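Local coordinates for protein putative hydrolase (Agrobacterium vitis, PDB 3LLC) that probably hydrolyses thioester and ester bonds, such as those joining fatty acids to protein cysteines, as an enzyme of the alpha/beta hydrolase family, at residues S138-I143 / C207-L212; M58-A63 / R257-I262; L123-K128 / G201-G206; S113-W118 / P147-D152; A26-A31 / A69-Y74. One frame throughout, in Å; residues are numbered along the deposited sequence.

In the fold
One eight-stranded sheet organises the five contacts. Contact 5 pairs strands 23-30 and 68-72 and contact 1 pairs strands 136-143 and 209-214; their centres are about 20 Å apart. Helices 53-65 and 252-266 meet in contact 2, which touches contact 1 through Met258 and Ile143 and contact 5 through the Asp59-Arg30 salt bridge. Helix 115-128 serves contact 4 near its start and contact 3 near its end, about 15 Å apart between centres. Along the chain contact 5 closes before contacts 1, 3 and 4 open, though it crosses contact 2; those three interleave, nested in the loop that contact 2 closes. Contact 4 carries the putative nucleophile elbow, and Ile143 of contact 1 probably hydrogen-bonds its Ser114.

Contact 1: S138-I143 / C207-L212; sequences SGMVLI and CPVHIL
Met140, Val141, Leu142 and Ile143 pair in parallel with Val209, His210, Ile211 and Leu212, joining two neighbouring strands of the alpha/beta hydrolase sheet. The segment axes approach to 4.8 Å and diverge by only 13°. Four backbone hydrogen bonds pin the register: Met140 N to Pro208 O, His210 N to Met140 O, Leu142 N to His210 O and Leu212 N to Leu142 O. The first is more bent (N-H...O 140°) than the other three, and it lies where the strand 209-212 has yet to begin.

On the face bearing Met140, Leu142, Val209 and Ile211, the branches of Val209 spread between two neighbours. With CG1 anti to its backbone N (chi1 -179°), Val209 sends that methyl to Leu142 CD1 at 4.0 Å, while its CG2 lies 4.1 Å from CE of the selenomethionine Met140 in the modelled conformer, one of two. The root of the Met140 chain is backed by sulfur, CG standing 3.9 Å from Cys207 SG in that conformer.

The opposite face carries Val141, Ile143, His210 and Leu212; Val141 CG1 and Leu212 CD1 meet at 4.3 Å beneath helix 252-266, which the first three touch. The His210 imidazole leads away from strand 136-143, and its NE2 is hydrogen-bonded to Thr240. Where the pairing starts, the bare CA of Gly139 lies 3.4 Å from Pro208 O, and the Pro208 ring sets its CD 3.4 Å from Ser138 O.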
# COMPACT_ATOMS: atom_id res chain seq x y z
N SER A 138 7.07 13.09 4.24
CA SER A 138 7.37 13.52 5.61
C SER A 138 7.13 12.46 6.67
O SER A 138 7.56 12.65 7.81
CB SER A 138 6.61 14.81 5.96
OG SER A 138 5.22 14.64 5.75
N GLY A 139 6.46 11.37 6.31
CA GLY A 139 6.22 10.25 7.23
C GLY A 139 5.48 9.11 6.56
O GLY A 139 4.90 9.29 5.47
N MSE A 140 5.48 7.94 7.21
CA MSE A 140 4.83 6.75 6.65
C MSE A 140 4.20 5.97 7.81
O MSE A 140 4.83 5.75 8.85
CB MSE A 140 5.83 5.85 5.87
CG MSE A 140 6.52 6.51 4.64
SE MSE A 140 8.00 5.38 3.97
CE MSE A 140 7.36 3.75 4.88
N VAL A 141 2.93 5.59 7.62
CA VAL A 141 2.19 4.79 8.60
C VAL A 141 1.85 3.49 7.84
O VAL A 141 1.24 3.54 6.75
CB VAL A 141 0.95 5.49 9.11
CG1 VAL A 141 0.13 4.52 10.00
CG2 VAL A 141 1.30 6.81 9.92
N LEU A 142 2.32 2.35 8.34
CA LEU A 142 2.18 1.05 7.63
C LEU A 142 1.33 0.11 8.51
O LEU A 142 1.62 -0.04 9.68
CB LEU A 142 3.56 0.45 7.37
CG LEU A 142 4.56 1.32 6.59
CD1 LEU A 142 5.92 0.59 6.46
CD2 LEU A 142 3.95 1.65 5.24
N ILE A 143 0.26 -0.45 7.94
CA ILE A 143 -0.72 -1.26 8.67
C ILE A 143 -0.60 -2.70 8.14
O ILE A 143 -0.88 -2.92 6.97
CB ILE A 143 -2.15 -0.72 8.45
CG1 ILE A 143 -2.23 0.76 8.90
CG2 ILE A 143 -3.21 -1.61 9.17
CD1 ILE A 143 -2.88 1.65 7.97
N CYS A 207 12.57 9.51 6.66
CA CYS A 207 11.44 10.08 7.41
C CYS A 207 11.01 9.12 8.53
O CYS A 207 11.35 7.93 8.48
CB CYS A 207 10.25 10.26 6.45
SG CYS A 207 9.57 8.74 5.75
N PRO A 208 10.19 9.61 9.47
CA PRO A 208 9.65 8.66 10.50
C PRO A 208 8.74 7.59 9.91
O PRO A 208 8.01 7.85 8.94
CB PRO A 208 8.89 9.56 11.48
CG PRO A 208 9.30 10.98 11.14
CD PRO A 208 9.77 11.00 9.72
N VAL A 209 8.80 6.39 10.51
CA VAL A 209 7.98 5.26 10.10
C VAL A 209 7.30 4.71 11.37
O VAL A 209 7.97 4.51 12.39
CB VAL A 209 8.84 4.15 9.45
CG1 VAL A 209 7.95 2.96 9.01
CG2 VAL A 209 9.61 4.66 8.20
N HIS A 210 5.98 4.48 11.31
CA HIS A 210 5.23 3.83 12.39
C HIS A 210 4.50 2.66 11.76
O HIS A 210 3.64 2.87 10.88
CB HIS A 210 4.22 4.78 13.00
CG HIS A 210 3.61 4.31 14.29
ND1 HIS A 210 3.02 5.17 15.19
CD2 HIS A 210 3.52 3.07 14.84
CE1 HIS A 210 2.57 4.48 16.23
NE2 HIS A 210 2.87 3.20 16.05
N ILE A 211 4.81 1.46 12.25
CA ILE A 211 4.12 0.20 11.82
C ILE A 211 3.13 -0.23 12.92
O ILE A 211 3.46 -0.21 14.11
CB ILE A 211 5.13 -0.94 11.59
CG1 ILE A 211 6.21 -0.57 10.56
CG2 ILE A 211 4.40 -2.28 11.16
CD1 ILE A 211 7.57 -1.32 10.76
N LEU A 212 1.90 -0.61 12.50
CA LEU A 212 0.85 -1.16 13.38
C LEU A 212 0.61 -2.60 12.87
O LEU A 212 0.39 -2.81 11.66
CB LEU A 212 -0.43 -0.35 13.28
CG LEU A 212 -0.41 1.08 13.86
CD1 LEU A 212 -1.40 2.01 13.14
CD2 LEU A 212 -0.77 1.05 15.34

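Contact 2: M58-A63 / R257-I262; sequences MDDLAA and RMRNAI
Arg259 and Asp60 form the salt bridge of this contact, NH1 donating to OD2 at 2.9 Å. The bond is nearly straight (N-H...O 164°), lies close to the guanidinium plane and uses the anti lone pair of OD2, the one facing away from OD1. A water also bridges the pair: it donates to Asp60 OD2 at 2.6 Å and accepts from Arg259 NH2 at 3.0 Å, so OD2 receives two hydrogen bonds. Glu57, three residues before Asp60 on helix 53-65, makes a second salt bridge to NH1, and two carboxylates therefore share this guanidinium; their negative charge would be expected to favour the arginine cation.

Leu61 lies against the same group from a different side. Its CB stands 3.9 Å above the guanidinium plane, over the centre, while CD1 covers the NH2 end. Leu61 and Arg259 run past each other in opposite directions.

Deeper in, the other branch of Leu61 becomes the link to the apolar layer: CD2 is 3.5 Å from the backbone O of Arg259 and 3.8 Å from Ile262 CG2. Beyond it Ile262 turns CD1 to Met58 CG at 4.0 Å, the two side chains crossing at about a right angle. Met58 and Ile262 also touch Cys40 of strand 39-43.

The segment axes come no closer than 10.3 Å and cross at -46°. Helices 53-65 and 252-266 thus pack side by side on one face of the central sheet, as helices A and F do in the alpha/beta hydrolase fold.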
# COMPACT_ATOMS: atom_id res chain seq x y z
N MSE A 58 -9.11 7.44 7.12
CA MSE A 58 -7.93 8.31 6.77
C MSE A 58 -8.46 9.62 6.19
O MSE A 58 -8.08 10.68 6.64
CB MSE A 58 -7.01 7.65 5.75
CG MSE A 58 -5.68 8.43 5.50
SE MSE A 58 -4.86 8.13 3.82
CE MSE A 58 -6.20 9.08 2.78
N ASP A 59 -9.33 9.55 5.19
CA ASP A 59 -9.96 10.74 4.62
C ASP A 59 -10.69 11.63 5.65
O ASP A 59 -10.56 12.87 5.60
CB ASP A 59 -10.92 10.36 3.51
CG ASP A 59 -11.66 11.58 2.93
OD1 ASP A 59 -11.06 12.32 2.12
OD2 ASP A 59 -12.83 11.80 3.31
N ASP A 60 -11.46 11.01 6.56
CA ASP A 60 -12.20 11.73 7.59
C ASP A 60 -11.25 12.48 8.55
O ASP A 60 -11.48 13.66 8.87
CB ASP A 60 -13.10 10.79 8.39
CG ASP A 60 -13.90 11.50 9.44
OD1 ASP A 60 -14.91 12.13 9.07
OD2 ASP A 60 -13.51 11.47 10.62
N LEU A 61 -10.19 11.80 8.98
CA LEU A 61 -9.17 12.43 9.84
C LEU A 61 -8.54 13.65 9.13
O LEU A 61 -8.47 14.76 9.69
CB LEU A 61 -8.09 11.45 10.21
CG LEU A 61 -6.98 12.10 11.06
CD1 LEU A 61 -7.48 12.49 12.50
CD2 LEU A 61 -5.80 11.22 11.08
N ALA A 62 -8.11 13.44 7.88
CA ALA A 62 -7.56 14.53 7.06
C ALA A 62 -8.50 15.73 6.96
O ALA A 62 -8.08 16.88 7.21
CB ALA A 62 -7.16 14.00 5.66
N ALA A 63 -9.77 15.49 6.63
CA ALA A 63 -10.78 16.54 6.61
C ALA A 63 -10.88 17.32 7.91
O ALA A 63 -11.02 18.55 7.90
CB ALA A 63 -12.15 15.95 6.26
N ARG A 257 -6.07 3.86 17.09
CA ARG A 257 -4.59 3.80 17.01
C ARG A 257 -4.06 4.29 15.66
O ARG A 257 -3.05 5.00 15.60
CB ARG A 257 -4.04 2.38 17.29
CG ARG A 257 -3.84 2.06 18.76
CD ARG A 257 -3.24 0.63 18.96
NE ARG A 257 -4.26 -0.38 18.69
CZ ARG A 257 -5.13 -0.84 19.57
NH1 ARG A 257 -5.11 -0.44 20.84
NH2 ARG A 257 -6.06 -1.73 19.18
N MSE A 258 -4.72 3.90 14.57
CA MSE A 258 -4.27 4.32 13.24
C MSE A 258 -4.42 5.85 13.07
O MSE A 258 -3.54 6.52 12.53
CB MSE A 258 -5.08 3.63 12.14
CG MSE A 258 -4.60 3.96 10.74
SE MSE A 258 -5.81 3.28 9.33
CE MSE A 258 -7.17 4.47 9.55
N ARG A 259 -5.56 6.39 13.48
CA ARG A 259 -5.80 7.85 13.36
C ARG A 259 -4.79 8.64 14.22
O ARG A 259 -4.26 9.68 13.80
CB ARG A 259 -7.24 8.19 13.74
CG ARG A 259 -8.25 7.80 12.67
CD ARG A 259 -9.68 8.04 13.16
NE ARG A 259 -9.98 9.44 13.44
CZ ARG A 259 -10.81 10.22 12.73
NH1 ARG A 259 -11.45 9.76 11.67
NH2 ARG A 259 -11.03 11.47 13.09
N ASN A 260 -4.49 8.13 15.41
CA ASN A 260 -3.51 8.78 16.27
C ASN A 260 -2.09 8.74 15.65
O ASN A 260 -1.33 9.71 15.77
CB ASN A 260 -3.53 8.19 17.68
CG ASN A 260 -4.75 8.65 18.50
OD1 ASN A 260 -5.36 9.67 18.23
ND2 ASN A 260 -5.08 7.88 19.52
N ALA A 261 -1.75 7.63 15.01
CA ALA A 261 -0.44 7.47 14.34
C ALA A 261 -0.30 8.49 13.18
O ALA A 261 0.75 9.14 13.03
CB ALA A 261 -0.23 6.02 13.82
N ILE A 262 -1.35 8.64 12.37
CA ILE A 262 -1.34 9.61 11.26
C ILE A 262 -1.30 11.06 11.80
O ILE A 262 -0.55 11.90 11.28
CB ILE A 262 -2.57 9.43 10.32
CG1 ILE A 262 -2.62 8.02 9.71
CG2 ILE A 262 -2.57 10.56 9.25
CD1 ILE A 262 -4.00 7.66 9.10
O HOH W 1 -13.36 13.29 12.43

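Contact 3: L123-K128 / G201-G206; sequences LIQELK and GMIDTG. With EDO (1,2-ethanediol), chain C.
Gln125 and Ile203 touch only loosely, NE2 to CG2 at 4.3 Å, and no direct hydrogen bond joins their two segments; a water carries the polar link instead. The amide NE2 donates to this water at 3.0 Å, and the same water accepts from the backbone N of Asp204. A second partner of NE2 is O2 of a bound 1,2-ethanediol, which it meets at 2.8 Å (N-H...O 149°); this molecule probably came from the crystallisation liquor and joins Gln125 to Val198 O. Within the alpha/beta hydrolase fold, the contact ties the C-terminal end of helix 115-128, the helix that follows the putative nucleophile elbow, to the irregular loop leading into strand 209-214.

The Gln125 chain is extended beyond CG (chi2 178°), which carries CD outward from the helix toward the loop. Its other amide atom, OE1, is hydrogen-bonded to Arg122, so both ends of the amide have partners and its flip is fixed.

One turn on, Lys128 lays its aliphatic part over the loop backbone. CD lies 3.6 Å from Asp204 O and 3.7 Å from Thr205 O. The ammonium does not close a salt bridge: NZ is 4.4 Å from Asp204 OD2, a separation that is doubtful because Asp204 is modelled in two conformers.

On the buried side, Ile124 meets the loop backbone. CG1 is anti to the backbone N (chi1 -169°), and this atom rests 3.5 Å from the carbonyl O of Thr205.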
# COMPACT_ATOMS: atom_id res chain seq x y z
N LEU A 123 7.79 3.17 -3.38
CA LEU A 123 7.50 4.55 -3.82
C LEU A 123 8.53 5.51 -3.26
O LEU A 123 9.04 6.36 -3.99
CB LEU A 123 6.09 4.96 -3.37
CG LEU A 123 5.43 6.28 -3.79
CD1 LEU A 123 5.52 6.44 -5.27
CD2 LEU A 123 3.95 6.27 -3.34
N ILE A 124 8.87 5.37 -1.99
CA ILE A 124 9.90 6.26 -1.41
C ILE A 124 11.26 6.09 -2.09
O ILE A 124 11.97 7.08 -2.36
CB ILE A 124 9.95 6.16 0.18
CG1 ILE A 124 10.81 7.27 0.78
CG2 ILE A 124 10.50 4.82 0.69
CD1 ILE A 124 10.10 8.58 0.83
N GLN A 125 11.60 4.84 -2.44
CA GLN A 125 12.82 4.56 -3.22
C GLN A 125 12.81 5.22 -4.58
O GLN A 125 13.83 5.81 -4.99
CB GLN A 125 13.09 3.02 -3.37
CG GLN A 125 13.35 2.32 -2.04
CD GLN A 125 13.55 0.81 -2.18
OE1 GLN A 125 13.00 0.16 -3.09
NE2 GLN A 125 14.40 0.25 -1.31
N GLU A 126 11.67 5.19 -5.27
CA GLU A 126 11.54 5.81 -6.61
C GLU A 126 11.66 7.34 -6.51
O GLU A 126 12.32 7.97 -7.33
CB GLU A 126 10.19 5.45 -7.28
CG GLU A 126 10.00 3.96 -7.64
CD GLU A 126 10.56 3.57 -9.02
OE1 GLU A 126 9.87 3.80 -10.05
OE2 GLU A 126 11.66 2.98 -9.08
N LEU A 127 11.01 7.93 -5.51
CA LEU A 127 11.13 9.40 -5.31
C LEU A 127 12.56 9.82 -4.96
O LEU A 127 13.10 10.78 -5.53
CB LEU A 127 10.14 9.88 -4.25
CG LEU A 127 8.65 9.71 -4.61
CD1 LEU A 127 7.74 10.01 -3.39
CD2 LEU A 127 8.26 10.58 -5.79
N LYS A 128 13.20 9.09 -4.05
CA LYS A 128 14.61 9.41 -3.69
C LYS A 128 15.57 9.24 -4.87
O LYS A 128 16.57 9.96 -4.96
CB LYS A 128 15.08 8.66 -2.41
CG LYS A 128 14.36 9.20 -1.12
CD LYS A 128 14.59 8.43 0.24
CE LYS A 128 15.95 8.73 0.89
NZ LYS A 128 16.20 10.18 1.14
N GLY A 201 18.24 -6.05 1.18
CA GLY A 201 19.24 -5.16 1.82
C GLY A 201 18.57 -4.12 2.72
O GLY A 201 17.43 -4.29 3.08
N MSE A 202 19.31 -3.08 3.11
CA MSE A 202 18.78 -2.02 4.00
C MSE A 202 17.97 -0.99 3.22
O MSE A 202 18.31 -0.65 2.08
CB MSE A 202 19.94 -1.34 4.76
CG MSE A 202 20.79 -2.29 5.58
SE MSE A 202 19.69 -3.13 7.00
CE MSE A 202 19.12 -1.46 7.92
N ILE A 203 16.86 -0.53 3.79
CA ILE A 203 15.94 0.44 3.15
C ILE A 203 16.17 1.85 3.76
O ILE A 203 16.11 1.99 4.98
CB ILE A 203 14.49 0.04 3.39
CG1 ILE A 203 14.21 -1.36 2.79
CG2 ILE A 203 13.50 1.11 2.85
CD1 ILE A 203 12.85 -1.99 3.27
N ASP A 204 16.49 2.86 2.93
CA ASP A 204 16.71 4.26 3.33
C ASP A 204 15.39 5.05 3.16
O ASP A 204 15.01 5.35 2.02
CB ASP A 204 17.80 4.83 2.38
CG ASP A 204 18.15 6.30 2.64
OD1 ASP A 204 17.71 6.90 3.64
OD2 ASP A 204 18.92 6.85 1.81
N THR A 205 14.70 5.42 4.23
CA THR A 205 13.42 6.18 4.08
C THR A 205 13.55 7.72 4.13
O THR A 205 12.76 8.43 3.49
CB THR A 205 12.41 5.81 5.17
OG1 THR A 205 13.03 6.07 6.43
CG2 THR A 205 12.01 4.31 5.04
N GLY A 206 14.45 8.20 4.96
CA GLY A 206 14.59 9.63 5.25
C GLY A 206 13.45 10.30 6.03
O GLY A 206 13.36 11.52 6.04
C1 EDO C . 17.94 -2.37 -1.00
O1 EDO C . 17.98 -3.79 -0.96
C2 EDO C . 16.81 -1.93 -0.10
O2 EDO C . 15.61 -2.22 -0.77
O HOH W 2 16.29 2.19 0.04

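Contact 4: S113-W118 / P147-D152; sequences SSMGGW and PDFTSD
Trp118 presents one indole face to the backbone of Pro147 and Asp148 and its benzene edge to Phe149 and Thr150. Asp148 N lies 3.3 Å above the indole plane over the ring centre. Pro147 CA sits 4.1 Å from the centroid of the five-membered ring and 26° off its normal, a CH-pi contact. In the plane of the indole, the rim atoms CE3 and CZ3 both come to 3.6 Å from Phe149 CD2, and CH2 to 3.7 Å from Thr150 OG1.

The two aromatic rings make an offset edge-to-face pair, centroids 5.3 Å apart and planes at 77°, with the indole edge directed at the phenyl face. Phe149 CG lies between its backbone N and carbonyl carbon (chi1 77°), a crowded position that sets CG on the side of helix 115-128; the ring's CE2 meets Met115 CB at 4.1 Å.

That helix starts just after Ser114, which fits a nucleophile elbow, the sharp strand-turn-helix of alpha/beta hydrolases. Its strained backbone, with positive phi, is consistent with this, and Ser114 OG is hydrogen-bonded to His247, as expected of a catalytic triad. Both Ser114 OG and Met115 N also bind a tetraethylene glycol molecule, probably from the crystallisation liquor.

Polar ends beside the indole find partners further along the chain: Trp118 NE1 is hydrogen-bonded to Asn196 O, and the carboxylate of Asp148 to the backbone N atoms of Val198 and Met199.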
# COMPACT_ATOMS: atom_id res chain seq x y z
N SER A 113 -1.43 -0.11 3.60
CA SER A 113 -2.03 -1.29 4.24
C SER A 113 -1.70 -2.56 3.43
O SER A 113 -1.98 -2.63 2.22
CB SER A 113 -3.55 -1.13 4.30
OG SER A 113 -4.14 -2.31 4.85
N SER A 114 -1.07 -3.52 4.11
CA SER A 114 -0.75 -4.84 3.56
C SER A 114 0.12 -4.74 2.29
O SER A 114 1.25 -4.21 2.35
CB SER A 114 -2.06 -5.65 3.43
OG SER A 114 -1.76 -7.01 3.28
N MSE A 115 -0.37 -5.16 1.12
CA MSE A 115 0.41 -4.94 -0.13
C MSE A 115 0.75 -3.45 -0.31
O MSE A 115 1.79 -3.11 -0.88
CB MSE A 115 -0.34 -5.46 -1.36
CG MSE A 115 0.30 -5.12 -2.69
SE MSE A 115 -0.69 -5.74 -4.24
CE MSE A 115 -1.98 -4.33 -4.41
N GLY A 116 -0.13 -2.56 0.15
CA GLY A 116 0.08 -1.12 0.01
C GLY A 116 1.32 -0.64 0.78
O GLY A 116 1.92 0.38 0.42
N GLY A 117 1.69 -1.35 1.85
CA GLY A 117 2.94 -1.11 2.58
C GLY A 117 4.18 -1.43 1.77
O GLY A 117 5.20 -0.71 1.85
N TRP A 118 4.11 -2.49 0.96
CA TRP A 118 5.21 -2.82 0.01
C TRP A 118 5.33 -1.71 -1.01
O TRP A 118 6.43 -1.23 -1.31
CB TRP A 118 4.89 -4.17 -0.70
CG TRP A 118 6.00 -4.79 -1.55
CD1 TRP A 118 7.23 -4.30 -1.81
CD2 TRP A 118 5.93 -6.07 -2.20
NE1 TRP A 118 7.94 -5.19 -2.62
CE2 TRP A 118 7.15 -6.28 -2.86
CE3 TRP A 118 4.94 -7.05 -2.30
CZ2 TRP A 118 7.42 -7.44 -3.60
CZ3 TRP A 118 5.20 -8.19 -3.03
CH2 TRP A 118 6.43 -8.39 -3.67
N PRO A 147 5.67 -6.38 2.70
CA PRO A 147 6.80 -6.36 1.74
C PRO A 147 7.23 -7.76 1.35
O PRO A 147 7.26 -8.65 2.19
CB PRO A 147 7.92 -5.64 2.54
CG PRO A 147 7.57 -5.90 4.00
CD PRO A 147 6.03 -5.82 4.00
N ASP A 148 7.62 -7.94 0.08
CA ASP A 148 8.21 -9.17 -0.42
C ASP A 148 7.32 -10.39 -0.13
O ASP A 148 7.83 -11.49 0.06
CB ASP A 148 9.60 -9.40 0.18
CG ASP A 148 10.54 -8.18 -0.01
OD1 ASP A 148 10.16 -7.28 -0.83
OD2 ASP A 148 11.62 -8.15 0.65
N PHE A 149 6.00 -10.19 -0.15
CA PHE A 149 5.11 -11.30 0.21
C PHE A 149 5.22 -12.48 -0.75
O PHE A 149 5.06 -13.65 -0.34
CB PHE A 149 3.64 -10.84 0.47
CG PHE A 149 2.81 -10.54 -0.75
CD1 PHE A 149 2.32 -11.54 -1.56
CD2 PHE A 149 2.43 -9.22 -1.03
CE1 PHE A 149 1.51 -11.22 -2.66
CE2 PHE A 149 1.63 -8.92 -2.14
CZ PHE A 149 1.18 -9.91 -2.93
N THR A 150 5.50 -12.22 -2.04
CA THR A 150 5.57 -13.31 -3.03
C THR A 150 6.73 -14.26 -2.72
O THR A 150 6.55 -15.47 -2.71
CB THR A 150 5.65 -12.77 -4.49
OG1 THR A 150 6.83 -11.95 -4.62
CG2 THR A 150 4.40 -11.96 -4.85
N SER A 151 7.92 -13.72 -2.41
CA SER A 151 9.07 -14.55 -2.16
C SER A 151 9.14 -15.06 -0.70
O SER A 151 9.66 -16.17 -0.45
CB SER A 151 10.39 -13.80 -2.50
OG SER A 151 10.52 -12.61 -1.74
N ASP A 152 8.64 -14.28 0.23
CA ASP A 152 8.86 -14.56 1.67
C ASP A 152 7.69 -15.27 2.35
O ASP A 152 7.93 -16.01 3.28
CB ASP A 152 9.18 -13.29 2.45
CG ASP A 152 10.51 -12.64 2.04
OD1 ASP A 152 11.06 -13.00 0.97
OD2 ASP A 152 10.95 -11.73 2.78

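Contact 5: A26-A31 / A69-Y74; sequences AALVRA and AIRFDY
Leu28 and Arg71, like Arg30 and Ala69, form hydrogen-bonded pairs of an antiparallel ladder. Leu28 N reaches Arg71 O at 2.9 Å and Arg71 N returns to Leu28 O at 3.0 Å; Arg30 and Ala69 exchange a matching couple. A fifth bond, Asp73 N to Ala26 O at 3.1 Å, prolongs the pairing toward the turn beyond. Between them, Ala27-Phe72 and Val29-Ile70 are non-hydrogen-bonded pairs, the former drawn in to 4.1 Å between CA atoms.

Apolar contacts line the face of these latter pairs. Val29 and Ile70 lie side by side, CG2 to CG1 at 3.7 Å in the modelled conformer of Val29, and Ala27 CB meets Phe72 CB at 4.0 Å.

The other face carries Arg30 and Arg71 together with Leu28 and Ala69. Leu28 CD1 rests over the Arg71 guanidinium, 3.7 Å from NH2, and a water in that plane accepts from Arg71 NE at 2.9 Å. Arg71 NH1 is hydrogen-bonded to Met50 O, while Arg30 leads away to a salt bridge with Asp59 of helix 53-65.

With axes at 168°, strand 23-30 thus runs against strand 68-72, which itself lies parallel to strand 39-43: the antiparallel second strand of the alpha/beta hydrolase sheet.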
# COMPACT_ATOMS: atom_id res chain seq x y z
N ALA A 26 -9.02 5.66 -11.42
CA ALA A 26 -10.01 6.49 -10.75
C ALA A 26 -9.43 6.95 -9.38
O ALA A 26 -8.83 6.16 -8.63
CB ALA A 26 -11.34 5.70 -10.55
N ALA A 27 -9.63 8.23 -9.07
CA ALA A 27 -9.14 8.84 -7.82
C ALA A 27 -10.16 9.81 -7.21
O ALA A 27 -10.97 10.43 -7.92
CB ALA A 27 -7.75 9.57 -8.06
N LEU A 28 -10.13 9.88 -5.88
CA LEU A 28 -10.96 10.77 -5.07
C LEU A 28 -9.98 11.62 -4.23
O LEU A 28 -9.19 11.07 -3.46
CB LEU A 28 -11.87 9.94 -4.15
CG LEU A 28 -12.99 9.12 -4.83
CD1 LEU A 28 -13.63 8.13 -3.84
CD2 LEU A 28 -14.06 10.06 -5.49
N VAL A 29 -10.07 12.94 -4.36
CA VAL A 29 -9.08 13.86 -3.77
C VAL A 29 -9.73 15.02 -3.02
O VAL A 29 -10.75 15.60 -3.45
CB VAL A 29 -8.15 14.47 -4.85
CG1 VAL A 29 -8.86 15.55 -5.65
CG2 VAL A 29 -6.91 15.05 -4.21
N ARG A 30 -9.15 15.35 -1.87
CA ARG A 30 -9.55 16.47 -1.05
C ARG A 30 -8.33 17.38 -0.93
O ARG A 30 -7.28 16.94 -0.45
CB ARG A 30 -9.98 15.93 0.32
CG ARG A 30 -10.53 16.92 1.27
CD ARG A 30 -10.74 16.29 2.64
NE ARG A 30 -11.75 15.23 2.65
CZ ARG A 30 -13.06 15.42 2.83
NH1 ARG A 30 -13.57 16.64 2.96
NH2 ARG A 30 -13.88 14.38 2.85
N ALA A 31 -8.44 18.63 -1.37
CA ALA A 31 -7.32 19.59 -1.23
C ALA A 31 -7.07 19.95 0.24
O ALA A 31 -8.01 20.04 1.04
CB ALA A 31 -7.60 20.87 -2.06
N ALA A 69 -6.07 14.80 1.25
CA ALA A 69 -6.25 13.34 1.18
C ALA A 69 -6.39 12.86 -0.26
O ALA A 69 -7.14 13.48 -1.04
CB ALA A 69 -7.46 12.92 2.00
N ILE A 70 -5.65 11.81 -0.62
CA ILE A 70 -5.74 11.16 -1.95
C ILE A 70 -6.06 9.67 -1.75
O ILE A 70 -5.36 8.98 -1.02
CB ILE A 70 -4.47 11.31 -2.79
CG1 ILE A 70 -4.21 12.77 -3.14
CG2 ILE A 70 -4.56 10.46 -4.08
CD1 ILE A 70 -2.82 13.04 -3.72
N ARG A 71 -7.10 9.19 -2.43
CA ARG A 71 -7.32 7.74 -2.58
C ARG A 71 -7.46 7.43 -4.06
O ARG A 71 -7.90 8.31 -4.83
CB ARG A 71 -8.61 7.32 -1.89
CG ARG A 71 -8.59 7.48 -0.37
CD ARG A 71 -9.99 7.28 0.25
NE ARG A 71 -10.90 8.39 0.01
CZ ARG A 71 -12.20 8.29 -0.22
NH1 ARG A 71 -12.81 7.12 -0.30
NH2 ARG A 71 -12.90 9.39 -0.42
N PHE A 72 -7.06 6.21 -4.46
CA PHE A 72 -7.24 5.74 -5.84
C PHE A 72 -7.40 4.21 -5.86
O PHE A 72 -7.05 3.54 -4.89
CB PHE A 72 -6.05 6.16 -6.71
CG PHE A 72 -4.78 5.46 -6.35
CD1 PHE A 72 -4.02 5.89 -5.26
CD2 PHE A 72 -4.35 4.34 -7.07
CE1 PHE A 72 -2.88 5.22 -4.89
CE2 PHE A 72 -3.17 3.67 -6.71
CZ PHE A 72 -2.44 4.12 -5.61
N ASP A 73 -8.00 3.70 -6.94
CA ASP A 73 -8.16 2.24 -7.14
C ASP A 73 -7.06 1.73 -8.07
O ASP A 73 -6.85 2.26 -9.17
CB ASP A 73 -9.53 1.91 -7.73
CG ASP A 73 -10.67 1.85 -6.65
OD1 ASP A 73 -10.39 1.40 -5.51
OD2 ASP A 73 -11.82 2.22 -6.99
N TYR A 74 -6.36 0.70 -7.63
CA TYR A 74 -5.40 -0.00 -8.51
C TYR A 74 -6.09 -0.52 -9.78
O TYR A 74 -7.31 -0.76 -9.78
CB TYR A 74 -4.78 -1.19 -7.79
CG TYR A 74 -4.01 -0.91 -6.51
CD1 TYR A 74 -2.84 -0.15 -6.52
CD2 TYR A 74 -4.38 -1.49 -5.30
CE1 TYR A 74 -2.11 0.07 -5.35
CE2 TYR A 74 -3.65 -1.28 -4.13
CZ TYR A 74 -2.51 -0.50 -4.17
OH TYR A 74 -1.80 -0.29 -3.01
O HOH W 3 -10.02 11.14 -0.20